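PDB 6QGI: VP5 from Halorubrum pleomorphic virus 2, which is a viral envelope protein that probably drives fusion of the virus envelope with the membrane of its haloarchaeal host. Local coordinates for residues 344-349 and 434-439; 8-13 and 305-310; 197-202 and 223-228; 148-153 and 205-210. All blocks are in the same frame, centred on the assembly; numbering follows the deposited sequence.

Contact 1: 344-349 and 434-439; sequences YFTADM and YETIQL
Backbone hydrogen bonds zip strands 344-348 and 434-439 together antiparallel, with Phe345 facing Ile437 and Ala347 facing Glu435 as the hydrogen-bonded pairs. Phe345 N gives to Ile437 O at 2.8 Å and Ala347 N to Glu435 O at 2.9 Å, both nearly along the C=O axis; the return bonds from Ile437 N and Glu435 N approach their carbonyls from above the plane.

Thr346 and Thr436 are a non-hydrogen-bonded pair in their backbone, but Thr346 OG1 and Thr436 OG1 share a 3.0 Å hydrogen bond in which either could be the donor. Beta-branched threonine suits an extended backbone, and each brings a partner for the other's buried hydroxyl.

In a CH-pi contact on that face, Asp348 CB lies over the centre of the Tyr434 ring face, 3.7 Å from the centroid, with the carboxylate stacked 25° from the ring plane. Gln433 N and Ser350 N hold Asp348 OD1.

On the face of Phe345 and Ile437 contacts are mainly apolar, Phe345 CB resting against Ile437 CG1 and Leu439 CD1; Met349, just past the strand, adds its CE against Ile437 CG2 at 3.8 Å.

Helix 285-292 covers the threonines, while strand 312-320 pairs with 344-348 and Phe318 meets Phe345 edge-to-face.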
loop_
_atom_site.group_PDB
_atom_site.type_symbol
_atom_site.label_atom_id
_atom_site.label_comp_id
_atom_site.label_asym_id
_atom_site.label_seq_id
_atom_site.Cartn_x
_atom_site.Cartn_y
_atom_site.Cartn_z
ATOM N N TYR A 344 -10.066 1.496 -2.312
ATOM C CA TYR A 344 -9.175 0.814 -3.243
ATOM C C TYR A 344 -9.802 0.821 -4.643
ATOM O O TYR A 344 -11.025 0.934 -4.773
ATOM C CB TYR A 344 -8.821 -0.605 -2.767
ATOM C CG TYR A 344 -8.056 -0.612 -1.461
ATOM C CD1 TYR A 344 -6.690 -0.354 -1.431
ATOM C CD2 TYR A 344 -8.704 -0.832 -0.251
ATOM C CE1 TYR A 344 -5.986 -0.316 -0.230
ATOM C CE2 TYR A 344 -8.009 -0.813 0.956
ATOM C CZ TYR A 344 -6.649 -0.551 0.961
ATOM O OH TYR A 344 -5.951 -0.538 2.142
ATOM N N PHE A 345 -8.956 0.792 -5.685
ATOM C CA PHE A 345 -9.411 0.834 -7.071
ATOM C C PHE A 345 -8.532 -0.057 -7.945
ATOM O O PHE A 345 -7.348 0.233 -8.136
ATOM C CB PHE A 345 -9.433 2.285 -7.590
ATOM C CG PHE A 345 -10.274 2.533 -8.823
ATOM C CD1 PHE A 345 -11.664 2.545 -8.747
ATOM C CD2 PHE A 345 -9.677 2.822 -10.046
ATOM C CE1 PHE A 345 -12.441 2.801 -9.879
ATOM C CE2 PHE A 345 -10.455 3.081 -11.178
ATOM C CZ PHE A 345 -11.831 3.080 -11.084
ATOM N N THR A 346 -9.112 -1.173 -8.431
ATOM C CA THR A 346 -8.441 -2.136 -9.300
ATOM C C THR A 346 -8.745 -1.734 -10.730
ATOM O O THR A 346 -9.907 -1.758 -11.143
ATOM C CB THR A 346 -8.873 -3.565 -8.969
ATOM O OG1 THR A 346 -8.723 -3.776 -7.563
ATOM C CG2 THR A 346 -8.081 -4.612 -9.751
ATOM N N ALA A 347 -7.709 -1.326 -11.472
ATOM C CA ALA A 347 -7.854 -0.852 -12.844
ATOM C C ALA A 347 -6.680 -1.222 -13.718
ATOM O O ALA A 347 -5.577 -1.452 -13.224
ATOM C CB ALA A 347 -8.008 0.661 -12.840
ATOM N N ASP A 348 -6.918 -1.239 -15.034
ATOM C CA ASP A 348 -5.874 -1.480 -16.020
ATOM C C ASP A 348 -5.221 -0.127 -16.295
ATOM O O ASP A 348 -5.821 0.730 -16.960
ATOM C CB ASP A 348 -6.430 -2.141 -17.300
ATOM C CG ASP A 348 -5.385 -2.449 -18.358
ATOM O OD1 ASP A 348 -4.199 -2.169 -18.117
ATOM O OD2 ASP A 348 -5.759 -2.967 -19.429
ATOM N N MET A 349 -4.001 0.070 -15.744
ATOM C CA MET A 349 -3.219 1.306 -15.863
ATOM C C MET A 349 -2.913 1.650 -17.318
ATOM O O MET A 349 -2.670 2.816 -17.626
ATOM C CB MET A 349 -1.911 1.223 -15.055
ATOM C CG MET A 349 -2.129 1.068 -13.557
ATOM S SD MET A 349 -3.034 2.441 -12.802
ATOM C CE MET A 349 -4.212 1.540 -11.801
ATOM N N TYR A 434 -3.017 -4.276 -15.064
ATOM C CA TYR A 434 -4.002 -4.283 -13.988
ATOM C C TYR A 434 -3.291 -4.132 -12.654
ATOM O O TYR A 434 -2.311 -4.836 -12.400
ATOM C CB TYR A 434 -4.840 -5.563 -14.015
ATOM C CG TYR A 434 -5.927 -5.566 -15.066
ATOM C CD1 TYR A 434 -7.196 -5.070 -14.787
ATOM C CD2 TYR A 434 -5.692 -6.079 -16.336
ATOM C CE1 TYR A 434 -8.209 -5.091 -15.746
ATOM C CE2 TYR A 434 -6.692 -6.092 -17.307
ATOM C CZ TYR A 434 -7.952 -5.598 -17.009
ATOM O OH TYR A 434 -8.945 -5.606 -17.966
ATOM N N GLU A 435 -3.738 -3.168 -11.834
ATOM C CA GLU A 435 -3.155 -2.867 -10.526
ATOM C C GLU A 435 -4.214 -2.332 -9.577
ATOM O O GLU A 435 -5.222 -1.791 -10.034
ATOM C CB GLU A 435 -2.025 -1.821 -10.657
ATOM C CG GLU A 435 -0.856 -2.212 -11.547
ATOM C CD GLU A 435 0.150 -1.119 -11.850
ATOM O OE1 GLU A 435 0.920 -1.285 -12.824
ATOM O OE2 GLU A 435 0.167 -0.103 -11.119
ATOM N N THR A 436 -3.969 -2.454 -8.261
ATOM C CA THR A 436 -4.845 -1.923 -7.216
ATOM C C THR A 436 -4.156 -0.718 -6.597
ATOM O O THR A 436 -3.007 -0.809 -6.156
ATOM C CB THR A 436 -5.200 -2.989 -6.178
ATOM O OG1 THR A 436 -5.836 -4.079 -6.835
ATOM C CG2 THR A 436 -6.113 -2.456 -5.075
ATOM N N ILE A 437 -4.861 0.417 -6.592
ATOM C CA ILE A 437 -4.376 1.686 -6.051
ATOM C C ILE A 437 -5.292 2.135 -4.910
ATOM O O ILE A 437 -6.468 1.779 -4.893
ATOM C CB ILE A 437 -4.252 2.777 -7.160
ATOM C CG1 ILE A 437 -5.613 3.079 -7.840
ATOM C CG2 ILE A 437 -3.190 2.381 -8.194
ATOM C CD1 ILE A 437 -5.723 4.384 -8.565
ATOM N N GLN A 438 -4.753 2.897 -3.947
ATOM C CA GLN A 438 -5.569 3.441 -2.864
ATOM C C GLN A 438 -5.851 4.896 -3.203
ATOM O O GLN A 438 -4.911 5.675 -3.331
ATOM C CB GLN A 438 -4.894 3.289 -1.491
ATOM C CG GLN A 438 -5.775 3.793 -0.349
ATOM C CD GLN A 438 -5.138 3.692 1.009
ATOM O OE1 GLN A 438 -4.676 2.634 1.418
ATOM N NE2 GLN A 438 -5.125 4.790 1.747
ATOM N N LEU A 439 -7.133 5.257 -3.365
ATOM C CA LEU A 439 -7.533 6.620 -3.709
ATOM C C LEU A 439 -7.427 7.526 -2.493
ATOM O O LEU A 439 -8.066 7.264 -1.476
ATOM C CB LEU A 439 -8.959 6.643 -4.288
ATOM C CG LEU A 439 -9.206 5.723 -5.488
ATOM C CD1 LEU A 439 -10.673 5.633 -5.821
ATOM C CD2 LEU A 439 -8.433 6.184 -6.715
#

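Contact 2: 8-13 and 305-310; sequences GLAAGA and ITIQDT
This is a buried packing contact pinned by one side-chain-to-backbone hydrogen bond. It brings the end of the short N-terminal helix 4-8, with the turn that follows it, against the end of strand 301-307 and the bend leading to strand 312-320.

The bond runs from Thr310 OG1 to Gly8 O, 2.7 Å away, with the donor lying in the carbonyl plane at a C=O...O angle of 153°. Thr310 holds OG1 between its backbone N and carbonyl carbon (chi1 60°), a crowded position that turns the hydroxyl toward the helix end, while CG2 also rests near the same carbonyl oxygen. The bend itself is tied by Thr310 N giving to Ile307 O, and Thr310 OG1 makes a weak second bond with Ala312 N.

Ile307 supplies the apolar part. Its branches lie round Leu9 O, CG2 approaching to 3.4 Å, and CG2 also meets Ala10 CB at 3.9 Å. Ala10 is where the chain leaves the helix, with positive phi (50°), and its small methyl fits against the isoleucine. Leu9 sends its own side chain the other way, onto Leu314, Val352 and Ile437 of the core, so mainly its backbone, with Leu9 O at the centre, is what Ile307 covers.

Carbonyls near the C-terminal end of a helix commonly lack an amide of a further turn; here the Thr310 hydroxyl binds Gly8 O. The chemistry therefore implies a single directional polar tie at the helix end, with isoleucine methyls shielding the neighbouring peptide.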
loop_
_atom_site.group_PDB
_atom_site.type_symbol
_atom_site.label_atom_id
_atom_site.label_comp_id
_atom_site.label_asym_id
_atom_site.label_seq_id
_atom_site.Cartn_x
_atom_site.Cartn_y
_atom_site.Cartn_z
ATOM N N GLY A 8 -0.352 11.496 -11.011
ATOM C CA GLY A 8 -1.437 11.456 -11.988
ATOM C C GLY A 8 -2.781 11.041 -11.430
ATOM O O GLY A 8 -3.801 11.641 -11.769
ATOM N N LEU A 9 -2.790 10.024 -10.560
ATOM C CA LEU A 9 -4.028 9.519 -9.982
ATOM C C LEU A 9 -4.221 9.990 -8.543
ATOM O O LEU A 9 -5.282 9.729 -7.970
ATOM C CB LEU A 9 -4.077 7.978 -10.057
ATOM C CG LEU A 9 -3.790 7.337 -11.430
ATOM C CD1 LEU A 9 -3.543 5.849 -11.299
ATOM C CD2 LEU A 9 -4.898 7.630 -12.442
ATOM N N ALA A 10 -3.219 10.711 -7.969
ATOM C CA ALA A 10 -3.210 11.212 -6.583
ATOM C C ALA A 10 -3.565 10.056 -5.636
ATOM O O ALA A 10 -4.364 10.195 -4.708
ATOM C CB ALA A 10 -4.174 12.389 -6.425
ATOM N N ALA A 11 -2.981 8.888 -5.931
ATOM C CA ALA A 11 -3.227 7.631 -5.250
ATOM C C ALA A 11 -1.938 7.033 -4.656
ATOM O O ALA A 11 -0.887 7.677 -4.662
ATOM C CB ALA A 11 -3.858 6.651 -6.236
ATOM N N GLY A 12 -2.053 5.824 -4.114
ATOM C CA GLY A 12 -0.938 5.076 -3.555
ATOM C C GLY A 12 -0.950 3.651 -4.057
ATOM O O GLY A 12 -2.020 3.105 -4.329
ATOM N N ALA A 13 0.235 3.043 -4.212
ATOM C CA ALA A 13 0.337 1.642 -4.622
ATOM C C ALA A 13 -0.170 0.758 -3.471
ATOM O O ALA A 13 -0.111 1.176 -2.310
ATOM C CB ALA A 13 1.773 1.304 -4.988
ATOM N N ILE A 305 -13.638 6.796 -13.454
ATOM C CA ILE A 305 -13.458 7.901 -12.505
ATOM C C ILE A 305 -12.582 9.006 -13.097
ATOM O O ILE A 305 -11.771 8.749 -13.985
ATOM C CB ILE A 305 -12.888 7.422 -11.133
ATOM C CG1 ILE A 305 -11.527 6.684 -11.281
ATOM C CG2 ILE A 305 -13.916 6.586 -10.376
ATOM C CD1 ILE A 305 -10.659 6.616 -10.025
ATOM N N THR A 306 -12.753 10.232 -12.592
ATOM C CA THR A 306 -11.937 11.380 -12.963
ATOM C C THR A 306 -11.338 11.913 -11.680
ATOM O O THR A 306 -12.082 12.334 -10.794
ATOM C CB THR A 306 -12.745 12.447 -13.743
ATOM O OG1 THR A 306 -13.118 11.913 -15.008
ATOM C CG2 THR A 306 -11.955 13.741 -13.971
ATOM N N ILE A 307 -10.000 11.883 -11.577
ATOM C CA ILE A 307 -9.273 12.419 -10.428
ATOM C C ILE A 307 -9.310 13.930 -10.609
ATOM O O ILE A 307 -8.701 14.453 -11.536
ATOM C CB ILE A 307 -7.843 11.803 -10.310
ATOM C CG1 ILE A 307 -7.896 10.249 -10.259
ATOM C CG2 ILE A 307 -7.056 12.377 -9.119
ATOM C CD1 ILE A 307 -8.674 9.629 -9.080
ATOM N N GLN A 308 -10.129 14.602 -9.795
ATOM C CA GLN A 308 -10.423 16.038 -9.831
ATOM C C GLN A 308 -9.202 16.961 -9.995
ATOM O O GLN A 308 -9.250 17.874 -10.823
ATOM C CB GLN A 308 -11.163 16.455 -8.560
ATOM C CG GLN A 308 -12.506 15.785 -8.376
ATOM C CD GLN A 308 -13.294 16.525 -7.347
ATOM O OE1 GLN A 308 -12.848 16.732 -6.211
ATOM N NE2 GLN A 308 -14.476 16.985 -7.747
ATOM N N ASP A 309 -8.139 16.740 -9.195
ATOM C CA ASP A 309 -6.922 17.557 -9.162
ATOM C C ASP A 309 -6.057 17.489 -10.440
ATOM O O ASP A 309 -5.304 18.430 -10.692
ATOM C CB ASP A 309 -6.054 17.158 -7.951
ATOM C CG ASP A 309 -6.514 17.707 -6.605
ATOM O OD1 ASP A 309 -7.707 18.083 -6.487
ATOM O OD2 ASP A 309 -5.686 17.748 -5.668
ATOM N N THR A 310 -6.141 16.396 -11.225
ATOM C CA THR A 310 -5.311 16.217 -12.426
ATOM C C THR A 310 -6.111 16.067 -13.733
ATOM O O THR A 310 -5.586 16.369 -14.805
ATOM C CB THR A 310 -4.429 14.980 -12.257
ATOM O OG1 THR A 310 -5.276 13.848 -12.065
ATOM C CG2 THR A 310 -3.441 15.110 -11.104
#

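Contact 3: 197-202 and 223-228; sequences SGLVGD and LNASNW
Leu199 lies across the first turn of helix 225-253, its two methyls directed at different residues. With CG anti to the carbonyl carbon (chi1 -59°) and CD1 continuing the chain in an extended form (chi2 -168°), the end of the side chain comes in to the helix: CD1 is 3.0 Å from Ser226 OG, and CD2 lies 4.0 Å from Ala225 CB. Ser226 meets the leucine tip with its hydroxyl, which is also anti to its own carbonyl carbon.

Ala225 CB points toward the loop. This methyl rests on the backbone of Gly198, CB to CA 3.6 Å, so a small side chain meets a residue that has none, and the two backbone segments come close. Gly198 adopts a positive phi of 70°, a conformation glycine enters readily. Tyr193 of strand 189-193 packs on both Leu199 and Ala225, joining the two apolar groups to the small sheet.

Beside this patch, Asn224 extends its side chain anti to the backbone N, and OD1 accepts a weak bond from Ser226 N. Its backbone O also receives Asn227 N at 2.9 Å. Asn224 is thus an N-cap at the weakly bonded first turn of helix 225-253, which packs against the 197-202 loop.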
loop_
_atom_site.group_PDB
_atom_site.type_symbol
_atom_site.label_atom_id
_atom_site.label_comp_id
_atom_site.label_asym_id
_atom_site.label_seq_id
_atom_site.Cartn_x
_atom_site.Cartn_y
_atom_site.Cartn_z
ATOM N N SER A 197 6.891 0.921 20.695
ATOM C CA SER A 197 6.946 2.001 21.681
ATOM C C SER A 197 6.380 3.318 21.144
ATOM O O SER A 197 5.803 4.087 21.915
ATOM C CB SER A 197 8.376 2.216 22.166
ATOM O OG SER A 197 9.180 2.930 21.238
ATOM N N GLY A 198 6.556 3.562 19.846
ATOM C CA GLY A 198 6.138 4.802 19.205
ATOM C C GLY A 198 7.011 5.957 19.654
ATOM O O GLY A 198 8.189 5.755 19.961
ATOM N N LEU A 199 6.437 7.162 19.731
ATOM C CA LEU A 199 7.169 8.337 20.203
ATOM C C LEU A 199 7.103 8.411 21.725
ATOM O O LEU A 199 6.231 7.779 22.324
ATOM C CB LEU A 199 6.605 9.623 19.582
ATOM C CG LEU A 199 6.607 9.778 18.056
ATOM C CD1 LEU A 199 6.303 11.189 17.697
ATOM C CD2 LEU A 199 7.938 9.385 17.427
ATOM N N VAL A 200 8.019 9.170 22.353
ATOM C CA VAL A 200 8.050 9.331 23.813
ATOM C C VAL A 200 6.821 10.160 24.262
ATOM O O VAL A 200 6.174 9.787 25.238
ATOM C CB VAL A 200 9.396 9.921 24.320
ATOM C CG1 VAL A 200 9.412 10.052 25.842
ATOM C CG2 VAL A 200 10.568 9.062 23.862
ATOM N N GLY A 201 6.497 11.224 23.523
ATOM C CA GLY A 201 5.338 12.071 23.795
ATOM C C GLY A 201 5.611 13.488 24.267
ATOM O O GLY A 201 4.674 14.290 24.346
ATOM N N ASP A 202 6.888 13.815 24.588
ATOM C CA ASP A 202 7.312 15.141 25.059
ATOM C C ASP A 202 7.887 15.989 23.894
ATOM O O ASP A 202 7.795 15.576 22.734
ATOM C CB ASP A 202 8.337 14.998 26.203
ATOM C CG ASP A 202 9.687 14.469 25.767
ATOM O OD1 ASP A 202 9.748 13.318 25.292
ATOM O OD2 ASP A 202 10.682 15.205 25.902
ATOM N N LEU A 223 9.649 7.090 8.527
ATOM C CA LEU A 223 10.087 6.366 9.728
ATOM C C LEU A 223 9.495 7.022 10.999
ATOM O O LEU A 223 10.163 7.099 12.038
ATOM C CB LEU A 223 11.630 6.270 9.811
ATOM C CG LEU A 223 12.299 5.365 8.795
ATOM C CD1 LEU A 223 13.799 5.444 8.899
ATOM C CD2 LEU A 223 11.888 3.961 8.995
ATOM N N ASN A 224 8.245 7.520 10.884
ATOM C CA ASN A 224 7.510 8.170 11.964
ATOM C C ASN A 224 6.804 7.093 12.772
ATOM O O ASN A 224 5.792 6.558 12.320
ATOM C CB ASN A 224 6.526 9.215 11.396
ATOM C CG ASN A 224 5.785 10.068 12.416
ATOM O OD1 ASN A 224 5.980 9.981 13.633
ATOM N ND2 ASN A 224 4.905 10.929 11.927
ATOM N N ALA A 225 7.348 6.764 13.963
ATOM C CA ALA A 225 6.817 5.731 14.870
ATOM C C ALA A 225 5.347 5.982 15.279
ATOM O O ALA A 225 4.638 5.026 15.596
ATOM C CB ALA A 225 7.694 5.621 16.103
ATOM N N SER A 226 4.893 7.255 15.223
ATOM C CA SER A 226 3.516 7.697 15.477
ATOM C C SER A 226 2.535 7.138 14.446
ATOM O O SER A 226 1.332 7.119 14.712
ATOM C CB SER A 226 3.433 9.219 15.439
ATOM O OG SER A 226 3.836 9.771 16.675
ATOM N N ASN A 227 3.036 6.757 13.248
ATOM C CA ASN A 227 2.230 6.195 12.161
ATOM C C ASN A 227 2.240 4.664 12.194
ATOM O O ASN A 227 1.341 4.037 11.636
ATOM C CB ASN A 227 2.731 6.697 10.809
ATOM C CG ASN A 227 2.478 8.162 10.551
ATOM O OD1 ASN A 227 1.683 8.823 11.230
ATOM N ND2 ASN A 227 3.147 8.695 9.538
ATOM N N TRP A 228 3.243 4.075 12.857
ATOM C CA TRP A 228 3.430 2.632 12.988
ATOM C C TRP A 228 2.798 2.091 14.280
ATOM O O TRP A 228 2.293 0.969 14.276
ATOM C CB TRP A 228 4.927 2.303 12.942
ATOM C CG TRP A 228 5.546 2.499 11.587
ATOM C CD1 TRP A 228 5.809 3.686 10.964
ATOM C CD2 TRP A 228 5.965 1.467 10.684
ATOM N NE1 TRP A 228 6.374 3.458 9.730
ATOM C CE2 TRP A 228 6.481 2.103 9.532
ATOM C CE3 TRP A 228 5.977 0.063 10.748
ATOM C CZ2 TRP A 228 7.006 1.381 8.453
ATOM C CZ3 TRP A 228 6.473 -0.650 9.669
ATOM C CH2 TRP A 228 6.981 0.006 8.538
#

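Contact 4: 148-153 and 205-210; sequences GSDNTI and DLKNGG
Three small contacts make the first shell, one each of backbone, charge and apolar type. Gly148 N gives a weak hydrogen bond to Asp205 O, 3.2 Å away and bent to 129° at the hydrogen; Gly148 also lies close to the backbone of Lys207. Asp150 turns its carboxylate toward the extended Lys207 chain, which it crosses obliquely. Asp150 OD1 lies nearer to the lysine methylene CE, at 3.3 Å, than to NZ, at 3.9 Å, so the salt bridge is long and probably modest in strength. Both side chains are exposed, as suits charged residues on a surface loop. On the buried side the ends of Ile153 and Leu206 meet, CD1 to CD2 at 3.8 Å, the two side chains crossing obliquely.

Further out, Val184 of strand 176-186 packs against both Ile153 and Leu206, carrying this apolar pair into the neighbouring sheet. Backbone bonds join Ile153 to Met145 and Lys207 to Leu146, so both loops pair with the run just before Gly148. Asp205 CB points away from 148-153, and its OD2 accepts from Gly201 N; Leu206 N gives a hydrogen bond to Tyr193 OH.

Residues Leu206 to Gly209 form a type I beta turn, closed by Gly209 N giving to Leu206 O at 2.7 Å. The whole is loop-to-loop packing beside the four-stranded antiparallel sheet, with a beta turn presenting Lys207 to Asp150.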
loop_
_atom_site.group_PDB
_atom_site.type_symbol
_atom_site.label_atom_id
_atom_site.label_comp_id
_atom_site.label_asym_id
_atom_site.label_seq_id
_atom_site.Cartn_x
_atom_site.Cartn_y
_atom_site.Cartn_z
ATOM N N GLY A 148 10.609 19.108 19.135
ATOM C CA GLY A 148 9.374 19.850 19.387
ATOM C C GLY A 148 9.567 21.306 19.772
ATOM O O GLY A 148 8.752 22.153 19.397
ATOM N N SER A 149 10.671 21.608 20.497
ATOM C CA SER A 149 11.062 22.948 20.959
ATOM C C SER A 149 11.745 23.781 19.850
ATOM O O SER A 149 12.159 24.914 20.110
ATOM C CB SER A 149 12.010 22.833 22.150
ATOM O OG SER A 149 11.410 22.190 23.262
ATOM N N ASP A 150 11.872 23.208 18.625
ATOM C CA ASP A 150 12.529 23.775 17.437
ATOM C C ASP A 150 14.029 23.992 17.720
ATOM O O ASP A 150 14.676 24.863 17.122
ATOM C CB ASP A 150 11.828 25.058 16.935
ATOM C CG ASP A 150 10.392 24.832 16.494
ATOM O OD1 ASP A 150 10.147 23.869 15.731
ATOM O OD2 ASP A 150 9.512 25.619 16.911
ATOM N N ASN A 151 14.570 23.152 18.622
ATOM C CA ASN A 151 15.968 23.127 19.044
ATOM C C ASN A 151 16.697 22.012 18.311
ATOM O O ASN A 151 16.068 21.022 17.934
ATOM C CB ASN A 151 16.069 22.947 20.562
ATOM C CG ASN A 151 16.068 24.251 21.316
ATOM O OD1 ASN A 151 17.093 24.930 21.430
ATOM N ND2 ASN A 151 14.918 24.634 21.845
ATOM N N THR A 152 18.009 22.170 18.091
ATOM C CA THR A 152 18.794 21.169 17.377
ATOM C C THR A 152 19.094 19.984 18.310
ATOM O O THR A 152 19.607 20.167 19.415
ATOM C CB THR A 152 20.060 21.796 16.766
ATOM O OG1 THR A 152 19.676 22.888 15.932
ATOM C CG2 THR A 152 20.872 20.806 15.935
ATOM N N ILE A 153 18.752 18.770 17.848
ATOM C CA ILE A 153 18.995 17.516 18.573
ATOM C C ILE A 153 20.512 17.251 18.580
ATOM O O ILE A 153 21.212 17.722 17.676
ATOM C CB ILE A 153 18.175 16.328 17.983
ATOM C CG1 ILE A 153 18.542 16.032 16.504
ATOM C CG2 ILE A 153 16.666 16.563 18.164
ATOM C CD1 ILE A 153 18.281 14.633 16.042
ATOM N N ASP A 205 11.204 14.798 21.418
ATOM C CA ASP A 205 11.048 13.951 20.235
ATOM C C ASP A 205 11.267 14.743 18.956
ATOM O O ASP A 205 11.029 15.953 18.952
ATOM C CB ASP A 205 9.653 13.303 20.227
ATOM C CG ASP A 205 9.422 12.339 21.369
ATOM O OD1 ASP A 205 10.323 12.191 22.210
ATOM O OD2 ASP A 205 8.338 11.743 21.425
ATOM N N LEU A 206 11.693 14.058 17.867
ATOM C CA LEU A 206 11.891 14.669 16.545
ATOM C C LEU A 206 10.648 15.485 16.200
ATOM O O LEU A 206 9.535 14.980 16.373
ATOM C CB LEU A 206 12.155 13.603 15.456
ATOM C CG LEU A 206 13.472 12.836 15.505
ATOM C CD1 LEU A 206 13.424 11.633 14.593
ATOM C CD2 LEU A 206 14.659 13.717 15.137
ATOM N N LYS A 207 10.833 16.756 15.804
ATOM C CA LYS A 207 9.771 17.722 15.515
ATOM C C LYS A 207 8.546 17.096 14.846
ATOM O O LYS A 207 7.421 17.445 15.199
ATOM C CB LYS A 207 10.301 18.865 14.631
ATOM C CG LYS A 207 9.434 20.116 14.677
ATOM C CD LYS A 207 9.681 21.018 13.496
ATOM C CE LYS A 207 8.605 22.065 13.393
ATOM N NZ LYS A 207 8.766 22.894 12.174
ATOM N N ASN A 208 8.764 16.170 13.907
ATOM C CA ASN A 208 7.689 15.552 13.151
ATOM C C ASN A 208 7.638 14.039 13.343
ATOM O O ASN A 208 7.120 13.331 12.483
ATOM C CB ASN A 208 7.844 15.905 11.675
ATOM C CG ASN A 208 7.990 17.376 11.406
ATOM O OD1 ASN A 208 7.322 18.216 12.012
ATOM N ND2 ASN A 208 8.875 17.719 10.493
ATOM N N GLY A 209 8.143 13.569 14.481
ATOM C CA GLY A 209 8.126 12.169 14.883
ATOM C C GLY A 209 9.270 11.340 14.355
ATOM O O GLY A 209 10.040 10.761 15.128
ATOM N N GLY A 210 9.331 11.250 13.036
ATOM C CA GLY A 210 10.369 10.534 12.312
ATOM C C GLY A 210 11.331 11.509 11.673
ATOM O O GLY A 210 11.050 12.717 11.652
#

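In the fold
Contacts 1 and 2 belong to the buried beta-rich part of the protein and touch directly: Gln438 N probably bonds to Gly12 O, strand 11-13 pairing with strand 434-439, and Phe345 packs on Ile305. Contacts 3 and 4 lie well apart from both, at loops and a helix start nearer the surface, in the N-terminal family region. They too adjoin, sharing the loop after strand 189-193, with Leu199 and Val200 against Asp205 and Asn224 against 208-209. The chemistry follows the setting: regular strand pairing in contact 1, a single hydroxyl tie with apolar cover in contact 2, helix-start packing in contact 3, and a weak backbone bond, a buried apolar pair and a long, exposed salt bridge in contact 4.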